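Local structure of FAD dependent oxidoreductase domain-containing protein (Deinococcus radiodurans R1, 3C4N) at residues R121-L126 and A266-R272; L167-P171 and L278-N282. The protein is of unknown function but probably acts as an FAD-dependent oxidoreductase, and binds ADP in the crystal. All coordinates share one frame; numbering follows the deposited sequence.

Overall arrangement
Both contacts belong to the same mixed sheet, and both are largely buried. Interaction 1 joins two neighbouring parallel strands, 118-127 and 270-273, through a ladder of backbone hydrogen bonds flanked by aliphatic side chains. Interaction 2 lies closer to the centre of the chain and nearer the bound ADP; its strands, 167-169 and 276-281, each pair with one strand of interaction 1 but not with each other, and long polar side chains bridge the distance between them. Arg121 and Pro280 tie the two contacts together: Arg121 NE is hydrogen-bonded to Thr168 OG1, and its CD packs on Pro280. Backbone regularity thus governs interaction 1, guanidinium geometry interaction 2.

Interaction 1 (R121-L126 and A266-R272)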
ATOM      1  N   ARG A 121     -16.591  23.786 -13.777  1.00 24.94           N
ATOM      2  CA  ARG A 121     -15.937  25.073 -13.819  1.00 30.68           C
ATOM      3  C   ARG A 121     -15.642  25.424 -15.264  1.00 30.74           C
ATOM      4  O   ARG A 121     -14.806  24.796 -15.898  1.00 41.12           O
ATOM      5  CB  ARG A 121     -14.642  24.983 -13.007  1.00 32.29           C
ATOM      6  CG  ARG A 121     -14.061  26.291 -12.548  1.00 30.63           C
ATOM      7  CD  ARG A 121     -12.652  26.069 -12.030  1.00 32.99           C
ATOM      8  NE  ARG A 121     -12.594  25.333 -10.773  1.00 29.12           N
ATOM      9  CZ  ARG A 121     -12.984  25.820  -9.601  1.00 38.68           C
ATOM     10  NH1 ARG A 121     -12.881  25.079  -8.500  1.00 36.27           N
ATOM     11  NH2 ARG A 121     -13.482  27.046  -9.527  1.00 45.27           N
ATOM     12  N   PRO A 122     -16.338  26.424 -15.812  1.00 30.23           N
ATOM     13  CA  PRO A 122     -16.109  26.825 -17.202  1.00 31.11           C
ATOM     14  C   PRO A 122     -14.674  27.300 -17.409  1.00 31.09           C
ATOM     15  O   PRO A 122     -14.044  27.827 -16.483  1.00 25.74           O
ATOM     16  CB  PRO A 122     -17.123  27.945 -17.407  1.00 29.85           C
ATOM     17  CG  PRO A 122     -17.203  28.560 -16.052  1.00 24.62           C
ATOM     18  CD  PRO A 122     -17.293  27.332 -15.166  1.00 34.74           C
ATOM     19  N   LEU A 123     -14.170  27.111 -18.628  1.00 24.74           N
ATOM     20  CA  LEU A 123     -12.809  27.503 -18.983  1.00 17.75           C
ATOM     21  C   LEU A 123     -12.840  28.534 -20.103  1.00 23.74           C
ATOM     22  O   LEU A 123     -13.523  28.340 -21.102  1.00 31.10           O
ATOM     23  CB  LEU A 123     -12.012  26.267 -19.413  1.00 12.76           C
ATOM     24  CG  LEU A 123     -10.530  26.436 -19.735  1.00 16.50           C
ATOM     25  CD1 LEU A 123      -9.807  25.111 -19.584  1.00 11.38           C
ATOM     26  CD2 LEU A 123     -10.379  26.968 -21.147  1.00 25.95           C
ATOM     27  N   LEU A 124     -12.112  29.637 -19.932  1.00 19.20           N
ATOM     28  CA  LEU A 124     -12.087  30.682 -20.954  1.00 21.23           C
ATOM     29  C   LEU A 124     -10.714  30.829 -21.589  1.00 22.15           C
ATOM     30  O   LEU A 124      -9.726  30.978 -20.881  1.00 27.48           O
ATOM     31  CB  LEU A 124     -12.493  32.038 -20.365  1.00 18.04           C
ATOM     32  CG  LEU A 124     -13.771  32.163 -19.535  1.00 20.01           C
ATOM     33  CD1 LEU A 124     -14.009  33.634 -19.250  1.00 23.64           C
ATOM     34  CD2 LEU A 124     -14.949  31.594 -20.264  1.00 23.35           C
ATOM     35  N   HIS A 125     -10.657  30.781 -22.920  1.00 26.46           N
ATOM     36  CA  HIS A 125      -9.404  30.950 -23.671  1.00 26.64           C
ATOM     37  C   HIS A 125      -9.371  32.396 -24.199  1.00 33.39           C
ATOM     38  O   HIS A 125      -9.715  32.655 -25.355  1.00 28.99           O
ATOM     39  CB  HIS A 125      -9.352  29.970 -24.851  1.00 31.82           C
ATOM     40  CG  HIS A 125      -8.094  30.055 -25.667  1.00 40.88           C
ATOM     41  ND1 HIS A 125      -7.236  31.133 -25.609  1.00 36.97           N
ATOM     42  CD2 HIS A 125      -7.570  29.206 -26.583  1.00 36.55           C
ATOM     43  CE1 HIS A 125      -6.236  30.943 -26.455  1.00 33.68           C
ATOM     44  NE2 HIS A 125      -6.416  29.782 -27.059  1.00 31.15           N
ATOM     45  N   LEU A 126      -8.965  33.328 -23.337  1.00 34.26           N
ATOM     46  CA  LEU A 126      -8.883  34.751 -23.680  1.00 36.18           C
ATOM     47  C   LEU A 126      -8.107  35.018 -24.970  1.00 35.94           C
ATOM     48  O   LEU A 126      -7.027  34.466 -25.188  1.00 32.01           O
ATOM     49  CB  LEU A 126      -8.241  35.529 -22.529  1.00 37.87           C
ATOM     50  CG  LEU A 126      -8.915  35.322 -21.171  1.00 35.96           C
ATOM     51  CD1 LEU A 126      -7.976  35.789 -20.060  1.00 37.42           C
ATOM     52  CD2 LEU A 126     -10.240  36.074 -21.134  1.00 33.69           C
ATOM     53  N   ALA A 266     -14.691  28.927  -5.546  1.00 37.42           N
ATOM     54  CA  ALA A 266     -14.934  27.531  -5.899  1.00 41.72           C
ATOM     55  C   ALA A 266     -15.569  27.410  -7.275  1.00 42.91           C
ATOM     56  O   ALA A 266     -15.539  26.348  -7.895  1.00 39.95           O
ATOM     57  CB  ALA A 266     -15.835  26.879  -4.858  1.00 41.57           C
ATOM     58  N   GLN A 267     -16.143  28.506  -7.752  1.00 38.90           N
ATOM     59  CA  GLN A 267     -16.794  28.489  -9.040  1.00 41.33           C
ATOM     60  C   GLN A 267     -16.191  29.465 -10.042  1.00 43.31           C
ATOM     61  O   GLN A 267     -16.750  29.684 -11.119  1.00 43.50           O
ATOM     62  CB  GLN A 267     -18.280  28.757  -8.845  1.00 46.56           C
ATOM     63  CG  GLN A 267     -18.567  29.880  -7.882  1.00 51.67           C
ATOM     64  CD  GLN A 267     -19.990  29.831  -7.360  1.00 61.62           C
ATOM     65  OE1 GLN A 267     -20.469  30.785  -6.737  1.00 67.67           O
ATOM     66  NE2 GLN A 267     -20.678  28.710  -7.606  1.00 51.02           N
ATOM     67  N   THR A 268     -15.048  30.050  -9.686  1.00 41.51           N
ATOM     68  CA  THR A 268     -14.369  30.973 -10.588  1.00 36.84           C
ATOM     69  C   THR A 268     -13.771  30.127 -11.703  1.00 29.84           C
ATOM     70  O   THR A 268     -13.016  29.184 -11.458  1.00 28.65           O
ATOM     71  CB  THR A 268     -13.258  31.796  -9.869  1.00 34.32           C
ATOM     72  OG1 THR A 268     -12.452  32.462 -10.847  1.00 40.18           O
ATOM     73  CG2 THR A 268     -12.382  30.913  -9.028  1.00 42.47           C
ATOM     74  N   PRO A 269     -14.118  30.451 -12.951  1.00 31.25           N
ATOM     75  CA  PRO A 269     -13.639  29.729 -14.136  1.00 30.89           C
ATOM     76  C   PRO A 269     -12.125  29.644 -14.337  1.00 26.15           C
ATOM     77  O   PRO A 269     -11.364  30.458 -13.815  1.00 25.21           O
ATOM     78  CB  PRO A 269     -14.352  30.446 -15.288  1.00 30.87           C
ATOM     79  CG  PRO A 269     -14.580  31.830 -14.757  1.00 31.02           C
ATOM     80  CD  PRO A 269     -14.964  31.599 -13.325  1.00 25.40           C
ATOM     81  N   VAL A 270     -11.705  28.617 -15.072  1.00 18.19           N
ATOM     82  CA  VAL A 270     -10.297  28.420 -15.389  1.00 17.98           C
ATOM     83  C   VAL A 270     -10.035  29.407 -16.524  1.00 16.50           C
ATOM     84  O   VAL A 270     -10.885  29.589 -17.396  1.00 22.81           O
ATOM     85  CB  VAL A 270     -10.017  26.974 -15.896  1.00 14.87           C
ATOM     86  CG1 VAL A 270      -8.566  26.830 -16.310  1.00  8.15           C
ATOM     87  CG2 VAL A 270     -10.350  25.963 -14.808  1.00 16.00           C
ATOM     88  N   LEU A 271      -8.876  30.053 -16.510  1.00 18.72           N
ATOM     89  CA  LEU A 271      -8.536  31.023 -17.542  1.00 14.31           C
ATOM     90  C   LEU A 271      -7.247  30.623 -18.225  1.00 15.80           C
ATOM     91  O   LEU A 271      -6.354  30.051 -17.599  1.00 20.94           O
ATOM     92  CB  LEU A 271      -8.366  32.410 -16.922  1.00 23.06           C
ATOM     93  CG  LEU A 271      -9.582  32.964 -16.169  1.00 25.58           C
ATOM     94  CD1 LEU A 271      -9.121  34.031 -15.174  1.00 31.85           C
ATOM     95  CD2 LEU A 271     -10.588  33.529 -17.161  1.00 16.56           C
ATOM     96  N   ARG A 272      -7.157  30.939 -19.514  1.00 21.15           N
ATOM     97  CA  ARG A 272      -5.992  30.634 -20.337  1.00 10.78           C
ATOM     98  C   ARG A 272      -5.654  31.818 -21.223  1.00 18.88           C
ATOM     99  O   ARG A 272      -6.544  32.520 -21.693  1.00 20.58           O
ATOM    100  CB  ARG A 272      -6.284  29.429 -21.219  1.00  7.92           C
ATOM    101  CG  ARG A 272      -6.360  28.130 -20.465  1.00 18.46           C
ATOM    102  CD  ARG A 272      -6.392  26.935 -21.408  1.00 16.78           C
ATOM    103  NE  ARG A 272      -6.110  25.703 -20.677  1.00 20.31           N
ATOM    104  CZ  ARG A 272      -6.138  24.490 -21.214  1.00 16.63           C
ATOM    105  NH1 ARG A 272      -6.440  24.344 -22.498  1.00 23.65           N
ATOM    106  NH2 ARG A 272      -5.861  23.427 -20.470  1.00  8.02           N
TER
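Leu123 and Val270 sit next to each other on the same face of two parallel strands, CG1 of Val270 lying 3.9 Å from CD1 of Leu123. Aliphatic branches suit this buried place, because they fill the sheet face without needing polar partners. With CG of Leu123 anti to its backbone N (chi1 -176°), the leucine fork reaches along the sheet to Arg272, and CD1 lies over one face of that guanidinium, toward the rim; the charge is met by Asp90. The other flank of the valine is filled by Arg121, whose CD sits 3.6 Å from Val270 CG2. On the reverse face Leu124 and Leu271 run alongside each other in the same direction, CD1 of the first meeting CD2 of the second at 4.0 Å. Before the ladder starts, the rings of Pro122 and Pro269 meet through CG and CB. Between the faces run the backbone bonds, Leu124 N to Val270 O at 2.8 Å and Arg272 N to Leu124 O at 2.9 Å. Arg121 bends at chi3 (-70°); its NH2 donates to Thr268 O at 2.9 Å, from above the carbonyl plane, and NH1 forms a salt bridge with Glu119. Cut back to an alanine, this position would probably lose the donor to Thr268 O and the charge paired with Glu119, and a gap would open beside Val270 CG2. The chemistry implies a parallel strand pairing in which backbone bonds set the register, aliphatic groups pack both faces, and one buried arginine ties down the loop leading into strand 270-273.

Interaction 2 (L167-P171 and L278-N282); sequences LTYRP and LRPQN
Two strands of one mixed sheet, 167-169 and 276-281, face each other here without pairing; the first runs into helix 171-183, with Arg170 at its N-cap position. The nearest CA atoms, those of Thr168 and Arg279, are 8.5 Å apart, and an arginine is long enough to span that distance. CG of Arg279 stands anti to the backbone N (chi1 159°) and the chain bends at chi2, which carries the guanidinium across to the other strand. There it is layered between two side chains: CB of Thr168 lies over the centre of one face, 3.5 Å from CZ, and OE1 of Gln281 lies over the opposite face. The compact, branched threonine suits this position, for its CB and CG2 pack on the flat group while OG1 turns to Arg121 and Glu119. At the rim of the guanidinium, NH2 gives a weak hydrogen bond of 3.0 Å to Tyr169 O, with an angle of 133° at the hydrogen. NH1 donates to Pro280 O at 2.8 Å, close to the guanidinium plane, and NE bonds to Pro83 O, so three backbone carbonyls fix the group's rotation.

Gln281 also meets Arg170. Its amide stacks on that guanidinium, the planes 18° apart, and NE2 sits over the centre of the face, 3.8 Å from CZ. The two guanidinium planes are nearly perpendicular, and Arg170 NE stays 5.0 Å from Arg279 NH2; the carbonyls around Arg279 probably ease the like charges. On the far side of strand 167-169, Tyr169 OH bonds to Asp380 O, and the side chain of Tyr169 is about 10 Å from the bound ADP. The arrangement is that of an arginine bridging non-adjacent strands of a mixed sheet, beside the nucleotide-binding part of an FAD-dependent oxidoreductase fold.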
ATOM      1  N   LEU A 167     -14.060  20.869 -16.381  1.00 16.42           N
ATOM      2  CA  LEU A 167     -14.126  20.362 -15.020  1.00 11.50           C
ATOM      3  C   LEU A 167     -12.780  20.464 -14.298  1.00 12.74           C
ATOM      4  O   LEU A 167     -11.725  20.393 -14.930  1.00 13.25           O
ATOM      5  CB  LEU A 167     -14.519  18.882 -15.035  1.00 17.66           C
ATOM      6  CG  LEU A 167     -15.773  18.350 -15.719  1.00 18.89           C
ATOM      7  CD1 LEU A 167     -15.744  16.840 -15.624  1.00 10.75           C
ATOM      8  CD2 LEU A 167     -17.028  18.914 -15.064  1.00 12.25           C
ATOM      9  N   THR A 168     -12.808  20.627 -12.977  1.00 14.05           N
ATOM     10  CA  THR A 168     -11.559  20.636 -12.217  1.00 17.05           C
ATOM     11  C   THR A 168     -11.606  19.553 -11.152  1.00 17.21           C
ATOM     12  O   THR A 168     -12.646  19.308 -10.543  1.00 13.58           O
ATOM     13  CB  THR A 168     -11.249  21.988 -11.516  1.00 18.31           C
ATOM     14  OG1 THR A 168     -12.403  22.458 -10.815  1.00 19.45           O
ATOM     15  CG2 THR A 168     -10.793  23.024 -12.533  1.00 21.48           C
ATOM     16  N   TYR A 169     -10.470  18.898 -10.948  1.00 17.72           N
ATOM     17  CA  TYR A 169     -10.348  17.848  -9.944  1.00 14.95           C
ATOM     18  C   TYR A 169      -8.886  17.714  -9.572  1.00 15.34           C
ATOM     19  O   TYR A 169      -8.014  18.290 -10.228  1.00 15.70           O
ATOM     20  CB  TYR A 169     -10.849  16.520 -10.506  1.00 17.63           C
ATOM     21  CG  TYR A 169     -10.048  15.997 -11.688  1.00 23.58           C
ATOM     22  CD1 TYR A 169      -8.995  15.075 -11.513  1.00 25.69           C
ATOM     23  CD2 TYR A 169     -10.360  16.397 -12.984  1.00 13.89           C
ATOM     24  CE1 TYR A 169      -8.284  14.561 -12.612  1.00 15.61           C
ATOM     25  CE2 TYR A 169      -9.663  15.897 -14.078  1.00 15.03           C
ATOM     26  CZ  TYR A 169      -8.635  14.980 -13.893  1.00 23.14           C
ATOM     27  OH  TYR A 169      -7.993  14.469 -15.000  1.00 17.39           O
ATOM     28  N   ARG A 170      -8.605  16.947  -8.527  1.00 12.39           N
ATOM     29  CA  ARG A 170      -7.219  16.745  -8.119  1.00  9.82           C
ATOM     30  C   ARG A 170      -6.728  15.406  -8.656  1.00  9.79           C
ATOM     31  O   ARG A 170      -7.217  14.348  -8.258  1.00 15.80           O
ATOM     32  CB  ARG A 170      -7.098  16.769  -6.590  1.00  5.49           C
ATOM     33  CG  ARG A 170      -7.559  18.062  -5.943  1.00 14.44           C
ATOM     34  CD  ARG A 170      -6.734  19.240  -6.436  1.00 28.45           C
ATOM     35  NE  ARG A 170      -5.312  19.063  -6.137  1.00 34.20           N
ATOM     36  CZ  ARG A 170      -4.743  19.344  -4.969  1.00 41.82           C
ATOM     37  NH1 ARG A 170      -5.472  19.832  -3.973  1.00 39.71           N
ATOM     38  NH2 ARG A 170      -3.445  19.119  -4.797  1.00 42.57           N
ATOM     39  N   PRO A 171      -5.750  15.430  -9.568  1.00 16.18           N
ATOM     40  CA  PRO A 171      -5.219  14.187 -10.138  1.00 11.99           C
ATOM     41  C   PRO A 171      -4.674  13.275  -9.049  1.00 18.41           C
ATOM     42  O   PRO A 171      -4.736  12.049  -9.162  1.00 13.46           O
ATOM     43  CB  PRO A 171      -4.114  14.675 -11.077  1.00 17.96           C
ATOM     44  CG  PRO A 171      -4.585  16.044 -11.477  1.00 14.15           C
ATOM     45  CD  PRO A 171      -5.087  16.603 -10.161  1.00 17.10           C
ATOM     46  N   LEU A 278      -4.543  29.665 -15.686  1.00 15.58           N
ATOM     47  CA  LEU A 278      -4.720  30.089 -14.311  1.00 11.12           C
ATOM     48  C   LEU A 278      -5.785  29.169 -13.719  1.00 15.03           C
ATOM     49  O   LEU A 278      -6.984  29.308 -13.990  1.00 15.63           O
ATOM     50  CB  LEU A 278      -5.135  31.561 -14.244  1.00 21.73           C
ATOM     51  CG  LEU A 278      -4.022  32.539 -14.677  1.00 27.11           C
ATOM     52  CD1 LEU A 278      -4.508  33.995 -14.625  1.00 16.64           C
ATOM     53  CD2 LEU A 278      -2.812  32.359 -13.754  1.00 19.39           C
ATOM     54  N   ARG A 279      -5.317  28.199 -12.932  1.00 19.32           N
ATOM     55  CA  ARG A 279      -6.168  27.202 -12.300  1.00 16.43           C
ATOM     56  C   ARG A 279      -6.537  27.597 -10.886  1.00 22.10           C
ATOM     57  O   ARG A 279      -5.720  27.493  -9.965  1.00 19.33           O
ATOM     58  CB  ARG A 279      -5.454  25.840 -12.285  1.00 16.68           C
ATOM     59  CG  ARG A 279      -5.953  24.815 -11.234  1.00 22.88           C
ATOM     60  CD  ARG A 279      -7.343  24.256 -11.531  1.00 25.46           C
ATOM     61  NE  ARG A 279      -7.514  22.878 -11.031  1.00 32.31           N
ATOM     62  CZ  ARG A 279      -8.143  22.532  -9.907  1.00 21.43           C
ATOM     63  NH1 ARG A 279      -8.689  23.453  -9.124  1.00 31.26           N
ATOM     64  NH2 ARG A 279      -8.226  21.257  -9.563  1.00 21.50           N
ATOM     65  N   PRO A 280      -7.779  28.068 -10.691  1.00 28.43           N
ATOM     66  CA  PRO A 280      -8.221  28.465  -9.349  1.00 20.91           C
ATOM     67  C   PRO A 280      -8.143  27.271  -8.395  1.00 23.16           C
ATOM     68  O   PRO A 280      -8.634  26.186  -8.702  1.00 20.71           O
ATOM     69  CB  PRO A 280      -9.654  28.943  -9.583  1.00 22.36           C
ATOM     70  CG  PRO A 280     -10.083  28.165 -10.806  1.00 24.91           C
ATOM     71  CD  PRO A 280      -8.862  28.230 -11.679  1.00 23.30           C
ATOM     72  N   GLN A 281      -7.526  27.473  -7.238  1.00 23.85           N
ATOM     73  CA  GLN A 281      -7.378  26.389  -6.280  1.00 33.12           C
ATOM     74  C   GLN A 281      -6.928  26.901  -4.912  1.00 35.12           C
ATOM     75  O   GLN A 281      -6.092  27.802  -4.825  1.00 39.78           O
ATOM     76  CB  GLN A 281      -6.361  25.378  -6.807  1.00 30.88           C
ATOM     77  CG  GLN A 281      -6.243  24.131  -5.972  1.00 46.49           C
ATOM     78  CD  GLN A 281      -5.110  23.228  -6.430  1.00 58.57           C
ATOM     79  OE1 GLN A 281      -5.132  22.665  -7.544  1.00 50.08           O
ATOM     80  NE2 GLN A 281      -4.099  23.086  -5.569  1.00 56.89           N
ATOM     81  N   ASN A 282      -7.486  26.334  -3.845  1.00 33.97           N
ATOM     82  CA  ASN A 282      -7.121  26.753  -2.495  1.00 37.92           C
ATOM     83  C   ASN A 282      -7.254  28.262  -2.292  1.00 38.78           C
ATOM     84  O   ASN A 282      -6.397  28.885  -1.666  1.00 40.84           O
ATOM     85  CB  ASN A 282      -5.684  26.332  -2.188  1.00 42.33           C
ATOM     86  CG  ASN A 282      -5.618  25.177  -1.218  1.00 54.28           C
ATOM     87  OD1 ASN A 282      -6.251  24.136  -1.427  1.00 60.47           O
ATOM     88  ND2 ASN A 282      -4.845  25.347  -0.147  1.00 54.20           N
TER